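Local coordinates for polysaccharide deacetylase-like protein (Bacillus anthracis, PDB 4V33), which is a putative zinc-dependent polysaccharide deacetylase, required together with a second putative deacetylase for osmotic stability and maintenance of cell shape, at residues Q262-T265 and A266-D270; I274-Y277 and E278-L281; H305-D308 and K309-A312. All blocks are in the same frame, centred on the assembly; numbering follows the deposited sequence.

Contact 1: Q262-T265 and A266-D270; sequences QSHT and ATHAD. With ZN (zinc ion), chain D.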
loop_
_atom_site.group_PDB
_atom_site.type_symbol
_atom_site.label_atom_id
_atom_site.label_comp_id
_atom_site.label_asym_id
_atom_site.label_seq_id
_atom_site.Cartn_x
_atom_site.Cartn_y
_atom_site.Cartn_z
ATOM N N GLN A 262 2.227 -11.404 9.622
ATOM C CA GLN A 262 2.642 -10.318 10.492
ATOM C C GLN A 262 1.993 -10.489 11.864
ATOM O O GLN A 262 1.329 -11.493 12.112
ATOM C CB GLN A 262 2.294 -8.974 9.834
ATOM C CG GLN A 262 2.941 -8.802 8.442
ATOM C CD GLN A 262 4.462 -8.802 8.518
ATOM O OE1 GLN A 262 5.044 -8.288 9.476
ATOM N NE2 GLN A 262 5.113 -9.392 7.512
ATOM N N SER A 263 2.197 -9.523 12.751
ATOM C CA SER A 263 1.867 -9.710 14.168
ATOM C C SER A 263 0.518 -9.136 14.607
ATOM O O SER A 263 0.140 -8.049 14.189
ATOM C CB SER A 263 2.966 -9.072 15.017
ATOM O OG SER A 263 2.699 -9.210 16.407
ATOM N N HIS A 264 -0.179 -9.850 15.489
ATOM C CA HIS A 264 -1.359 -9.295 16.169
ATOM C C HIS A 264 -1.120 -9.355 17.677
ATOM O O HIS A 264 -2.064 -9.498 18.447
ATOM C CB HIS A 264 -2.634 -10.077 15.795
ATOM C CG HIS A 264 -3.909 -9.282 15.878
ATOM N ND1 HIS A 264 -3.945 -7.915 16.045
ATOM C CD2 HIS A 264 -5.204 -9.676 15.780
ATOM C CE1 HIS A 264 -5.205 -7.504 16.066
ATOM N NE2 HIS A 264 -5.990 -8.556 15.914
ATOM N N THR A 265 0.150 -9.205 18.072
ATOM C CA THR A 265 0.645 -9.383 19.450
ATOM C C THR A 265 0.671 -10.850 19.883
ATOM O O THR A 265 0.268 -11.740 19.136
ATOM C CB THR A 265 -0.085 -8.514 20.530
ATOM O OG1 THR A 265 -1.351 -9.098 20.860
ATOM C CG2 THR A 265 -0.267 -7.071 20.054
ATOM N N ALA A 266 1.159 -11.098 21.095
ATOM C CA ALA A 266 1.272 -12.463 21.586
ATOM C C ALA A 266 -0.078 -13.035 21.979
ATOM O O ALA A 266 -0.403 -14.171 21.632
ATOM C CB ALA A 266 2.220 -12.527 22.769
ATOM N N THR A 267 -0.855 -12.260 22.732
ATOM C CA THR A 267 -2.117 -12.763 23.268
ATOM C C THR A 267 -3.350 -11.951 22.872
ATOM O O THR A 267 -4.418 -12.165 23.441
ATOM C CB THR A 267 -2.095 -12.883 24.817
ATOM O OG1 THR A 267 -2.036 -11.577 25.418
ATOM C CG2 THR A 267 -0.910 -13.724 25.285
ATOM N N HIS A 268 -3.203 -11.042 21.910
ATOM C CA HIS A 268 -4.287 -10.127 21.509
ATOM C C HIS A 268 -4.541 -9.163 22.672
ATOM O O HIS A 268 -5.668 -8.981 23.136
ATOM C CB HIS A 268 -5.558 -10.893 21.105
ATOM C CG HIS A 268 -6.507 -10.112 20.251
ATOM N ND1 HIS A 268 -7.682 -9.581 20.742
ATOM C CD2 HIS A 268 -6.479 -9.808 18.933
ATOM C CE1 HIS A 268 -8.327 -8.968 19.764
ATOM N NE2 HIS A 268 -7.628 -9.107 18.651
ATOM N N ALA A 269 -3.455 -8.551 23.132
ATOM C CA ALA A 269 -3.466 -7.723 24.330
ATOM C C ALA A 269 -4.123 -6.371 24.117
ATOM O O ALA A 269 -3.982 -5.754 23.065
ATOM C CB ALA A 269 -2.032 -7.517 24.822
ATOM N N ASP A 270 -4.816 -5.896 25.155
ATOM C CA ASP A 270 -5.355 -4.545 25.153
ATOM C C ASP A 270 -4.183 -3.634 25.493
ATOM O O ASP A 270 -3.900 -3.374 26.660
ATOM C CB ASP A 270 -6.461 -4.437 26.209
ATOM C CG ASP A 270 -7.196 -3.116 26.162
ATOM O OD1 ASP A 270 -6.940 -2.310 25.243
ATOM O OD2 ASP A 270 -8.050 -2.898 27.052
HETATM ZN ZN ZN D . -7.998 -9.024 16.558
HETATM O O HOH W 1 -9.993 -9.429 16.638
#

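Contact 2: I274-Y277 and E278-L281; sequences ITNY and EEEL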
loop_
_atom_site.group_PDB
_atom_site.type_symbol
_atom_site.label_atom_id
_atom_site.label_comp_id
_atom_site.label_asym_id
_atom_site.label_seq_id
_atom_site.Cartn_x
_atom_site.Cartn_y
_atom_site.Cartn_z
ATOM N N ILE A 274 -1.737 -2.864 29.342
ATOM C CA ILE A 274 -0.740 -3.846 29.755
ATOM C C ILE A 274 0.596 -3.175 30.050
ATOM O O ILE A 274 0.805 -2.011 29.704
ATOM C CB ILE A 274 -0.543 -4.932 28.691
ATOM C CG1 ILE A 274 0.047 -4.325 27.416
ATOM C CG2 ILE A 274 -1.876 -5.597 28.373
ATOM C CD1 ILE A 274 1.267 -5.052 26.892
ATOM N N THR A 275 1.495 -3.903 30.705
ATOM C CA THR A 275 2.842 -3.387 30.952
ATOM C C THR A 275 3.922 -4.258 30.322
ATOM O O THR A 275 5.088 -3.849 30.254
ATOM C CB THR A 275 3.165 -3.267 32.456
ATOM O OG1 THR A 275 3.193 -4.573 33.043
ATOM C CG2 THR A 275 2.146 -2.391 33.182
ATOM N N ASN A 276 3.554 -5.458 29.883
ATOM C CA ASN A 276 4.542 -6.383 29.333
ATOM C C ASN A 276 4.753 -6.195 27.836
ATOM O O ASN A 276 4.481 -7.083 27.018
ATOM C CB ASN A 276 4.236 -7.848 29.711
ATOM C CG ASN A 276 2.884 -8.325 29.210
ATOM O OD1 ASN A 276 1.914 -7.564 29.142
ATOM N ND2 ASN A 276 2.815 -9.605 28.852
ATOM N N TYR A 277 5.255 -5.017 27.480
ATOM C CA TYR A 277 5.392 -4.663 26.075
ATOM C C TYR A 277 6.421 -5.530 25.351
ATOM O O TYR A 277 6.221 -5.876 24.190
ATOM C CB TYR A 277 5.686 -3.161 25.919
ATOM C CG TYR A 277 4.486 -2.299 26.273
ATOM C CD1 TYR A 277 3.353 -2.306 25.469
ATOM C CD2 TYR A 277 4.479 -1.494 27.411
ATOM C CE1 TYR A 277 2.245 -1.535 25.775
ATOM C CE2 TYR A 277 3.362 -0.712 27.731
ATOM C CZ TYR A 277 2.250 -0.741 26.901
ATOM O OH TYR A 277 1.123 0.018 27.189
ATOM N N GLU A 278 7.511 -5.897 26.024
ATOM C CA GLU A 278 8.490 -6.754 25.363
ATOM C C GLU A 278 7.855 -8.094 24.993
ATOM O O GLU A 278 8.004 -8.577 23.871
ATOM C CB GLU A 278 9.745 -6.955 26.212
ATOM C CG GLU A 278 10.599 -5.706 26.310
ATOM C CD GLU A 278 12.003 -5.987 26.799
ATOM O OE1 GLU A 278 12.451 -7.153 26.731
ATOM O OE2 GLU A 278 12.658 -5.031 27.258
ATOM N N GLU A 279 7.122 -8.684 25.928
ATOM C CA GLU A 279 6.478 -9.960 25.648
ATOM C C GLU A 279 5.429 -9.849 24.538
ATOM O O GLU A 279 5.380 -10.680 23.634
ATOM C CB GLU A 279 5.845 -10.549 26.914
ATOM C CG GLU A 279 5.217 -11.906 26.673
ATOM C CD GLU A 279 4.771 -12.593 27.942
ATOM O OE1 GLU A 279 4.894 -11.991 29.034
ATOM O OE2 GLU A 279 4.287 -13.744 27.832
ATOM N N GLU A 280 4.592 -8.820 24.596
ATOM C CA GLU A 280 3.467 -8.715 23.659
ATOM C C GLU A 280 3.855 -8.229 22.269
ATOM O O GLU A 280 3.219 -8.602 21.279
ATOM C CB GLU A 280 2.380 -7.809 24.230
ATOM C CG GLU A 280 1.589 -8.449 25.362
ATOM C CD GLU A 280 0.683 -9.602 24.895
ATOM O OE1 GLU A 280 0.433 -9.775 23.679
ATOM O OE2 GLU A 280 0.210 -10.343 25.781
ATOM N N LEU A 281 4.878 -7.376 22.198
ATOM C CA LEU A 281 5.236 -6.722 20.936
ATOM C C LEU A 281 6.551 -7.233 20.350
ATOM O O LEU A 281 6.645 -7.525 19.158
ATOM C CB LEU A 281 5.320 -5.203 21.133
ATOM C CG LEU A 281 4.008 -4.478 21.445
ATOM C CD1 LEU A 281 4.263 -3.037 21.844
ATOM C CD2 LEU A 281 3.046 -4.546 20.254
HETATM O O HOH W 2 0.446 -11.120 28.122
#

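Contact 3: H305-D308 and K309-A312; sequences HVDD and KVVA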
loop_
_atom_site.group_PDB
_atom_site.type_symbol
_atom_site.label_atom_id
_atom_site.label_comp_id
_atom_site.label_asym_id
_atom_site.label_seq_id
_atom_site.Cartn_x
_atom_site.Cartn_y
_atom_site.Cartn_z
ATOM N N HIS A 305 -7.191 -0.419 19.888
ATOM C CA HIS A 305 -6.864 0.420 21.039
ATOM C C HIS A 305 -5.432 0.918 20.978
ATOM O O HIS A 305 -4.486 0.130 20.963
ATOM C CB HIS A 305 -7.093 -0.331 22.349
ATOM C CG HIS A 305 -8.538 -0.516 22.688
ATOM N ND1 HIS A 305 -8.952 -1.192 23.815
ATOM C CD2 HIS A 305 -9.665 -0.119 22.050
ATOM C CE1 HIS A 305 -10.273 -1.201 23.859
ATOM N NE2 HIS A 305 -10.731 -0.556 22.802
ATOM N N VAL A 306 -5.278 2.233 20.941
ATOM C CA VAL A 306 -3.954 2.817 20.790
ATOM C C VAL A 306 -3.919 4.212 21.402
ATOM O O VAL A 306 -4.924 4.923 21.419
ATOM C CB VAL A 306 -3.523 2.832 19.293
ATOM C CG1 VAL A 306 -4.571 3.537 18.431
ATOM C CG2 VAL A 306 -2.138 3.458 19.116
ATOM N N ASP A 307 -2.768 4.570 21.955
ATOM C CA ASP A 307 -2.526 5.920 22.438
ATOM C C ASP A 307 -1.052 6.236 22.192
ATOM O O ASP A 307 -0.335 5.407 21.629
ATOM C CB ASP A 307 -2.930 6.072 23.912
ATOM C CG ASP A 307 -2.207 5.100 24.841
ATOM O OD1 ASP A 307 -1.072 4.678 24.538
ATOM O OD2 ASP A 307 -2.773 4.777 25.910
ATOM N N ASP A 308 -0.600 7.419 22.591
ATOM C CA ASP A 308 0.775 7.819 22.305
ATOM C C ASP A 308 1.799 6.876 22.934
ATOM O O ASP A 308 2.840 6.598 22.337
ATOM C CB ASP A 308 1.039 9.257 22.763
ATOM C CG ASP A 308 0.371 10.287 21.870
ATOM O OD1 ASP A 308 -0.077 9.924 20.760
ATOM O OD2 ASP A 308 0.306 11.468 22.280
ATOM N N LYS A 309 1.501 6.390 24.137
ATOM C CA LYS A 309 2.379 5.449 24.822
ATOM C C LYS A 309 2.521 4.156 24.022
ATOM O O LYS A 309 3.625 3.638 23.856
ATOM C CB LYS A 309 1.852 5.143 26.226
ATOM C CG LYS A 309 2.510 3.946 26.897
ATOM C CD LYS A 309 3.895 4.278 27.404
ATOM C CE LYS A 309 4.583 3.063 28.015
ATOM N NZ LYS A 309 6.036 3.303 28.228
ATOM N N VAL A 310 1.399 3.641 23.534
ATOM C CA VAL A 310 1.404 2.415 22.739
ATOM C C VAL A 310 2.157 2.607 21.428
ATOM O O VAL A 310 2.913 1.728 21.016
ATOM C CB VAL A 310 -0.027 1.895 22.474
ATOM C CG1 VAL A 310 -0.023 0.725 21.481
ATOM C CG2 VAL A 310 -0.674 1.468 23.786
ATOM N N VAL A 311 1.953 3.749 20.773
ATOM C CA VAL A 311 2.687 4.046 19.542
ATOM C C VAL A 311 4.191 4.057 19.801
ATOM O O VAL A 311 4.962 3.476 19.037
ATOM C CB VAL A 311 2.262 5.393 18.905
ATOM C CG1 VAL A 311 3.180 5.752 17.734
ATOM C CG2 VAL A 311 0.831 5.322 18.418
ATOM N N ALA A 312 4.606 4.706 20.882
ATOM C CA ALA A 312 6.028 4.774 21.198
ATOM C C ALA A 312 6.635 3.395 21.469
ATOM O O ALA A 312 7.773 3.127 21.076
ATOM C CB ALA A 312 6.273 5.706 22.358
#

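Contact 1: Q262-T265 and A266-D270
H264 and H268 reach the same zinc ion, each through NE2. The H264 NE2 to zinc distance is 2.2 Å and the H268 NE2 to zinc distance is 2.1 Å. Water 1 is a further ligand, with its oxygen 2.0 Å from the zinc. D206 completes the protein part of the site. The two imidazoles lie side by side and point the same way, but their planes stand 85° apart. CD2 at the edge of H268 sits over one face of H264, near the rim, in an offset edge-to-face pair. In both histidines CG is anti to the backbone N (chi1 -153° in H264, -160° in H268), and this carries the two rings to the metal together. ND1 of H264 is hydrogen-bonded to the backbone O of A300, which, with the metal bond, would hold the rotation of that ring. The H268 and F303 rings also meet edge-to-face.

Behind the rings, T265 holds the turn. Its OG1 accepts from A269 N at 3.1 Å and, more weakly, from H268 N at 2.9 Å. The same hydroxyl donates to H264 O, 2.5 Å away, in the carbonyl plane. S263 OG accepts from T265 N at 3.0 Å, forming an ST turn at the strand end. This spacing of two histidines is the His-x-x-x-His zinc motif of the polysaccharide deacetylase family, completed by an aspartate.

Contact 2: I274-Y277 and E278-L281
This is a local contact at the start of helix 277-292, where the loop ending in N276 passes into the first helical turn. N276 occupies the N-cap position, but its side chain makes no capping bond. Its backbone O instead accepts from E280 N at 3.0 Å. Y277 O accepts a hydrogen bond from L281 N at 2.8 Å.

The N276 amide turns to the glutamates. ND2 donates to E279 OE1 at 3.2 Å, and the N-H...O angle of 161° makes the bond fairly straight. The acceptor lies in the amide plane, yet OE1 is met from above its carboxylate, and the two planes are 88° apart. The same ND2 donates to water 2 at 2.9 Å. Water 2 in turn donates to E280 OE2 at 2.5 Å, so one amide nitrogen links two carboxylates. E280 bends at its second torsion (chi2 -69°), and its CG lies 3.7 Å from I274 CD1. Its carboxylate goes on to T267, with OE2 hydrogen-bonded to T267 OG1.

Y277 and L281 lie side by side and point the same way, with Y277 CD1 and L281 CD1 3.8 Å apart. The Y277 hydroxyl is hydrogen-bonded to L271 O. Both side chains pack on helix 308-315, at K309 and E313 for Y277 and at E313 and T314 for L281. I274 and E280 also touch A269 in the loop after strand 259-263.

Contact 3: H305-D308 and K309-A312
V306 meets the helix first, by packing alone. Its CG2 lies 3.6 Å from V311 CG2 and 4.2 Å from V310 CG1, and its side chain also touches Y301. With chi1 at 55°, V306 CG1 sits between the backbone N and the carbonyl carbon, and CG2, anti to the backbone N, is the methyl that meets the two valines.

D307 comes next and is the N-cap of helix 308-315. Its carboxylate oxygen OD1 accepts from V310 N at 2.9 Å, met nearly along the C-O axis and with an N-H...O angle of 163°. CG stands between the backbone N and the carbonyl carbon (chi1 58°), and from there OD1 turns back over the first helical turn. V310 CG2 packs against the same oxygen at 3.3 Å. The backbone O of D307 accepts from V311 N at 3.0 Å, so one residue takes two N-H groups through separate oxygens. The backbone N of D307 is buried without a polar partner.

D308 follows as the first helical residue. Its O accepts from A312 N at 3.0 Å, continuing the helical pattern. The K309 ammonium makes a salt bridge to E313 one turn further on. The chemistry is that of a classical aspartate N-cap. A carboxylate takes up an N-H left over at the helix start, and its negative charge would be expected to interact well with the helix dipole.

In the fold
The chain leaves strand 259-263 into contact 1, whose turn closes a short loop at the zinc site. It then runs to contact 2, which starts helix 277-292. After strand 298-300 it reaches contact 3, which starts helix 308-315. The three follow in series, and none encloses or crosses another. E280 ties contact 2 back to contact 1 through T267 and a weak bond from A266 N; their centres are about 9 Å apart. D270 OD1 joins contact 1 to H305 ND1 of contact 3. Y277 also reaches V310 of contact 3, joining the starts of the two helices.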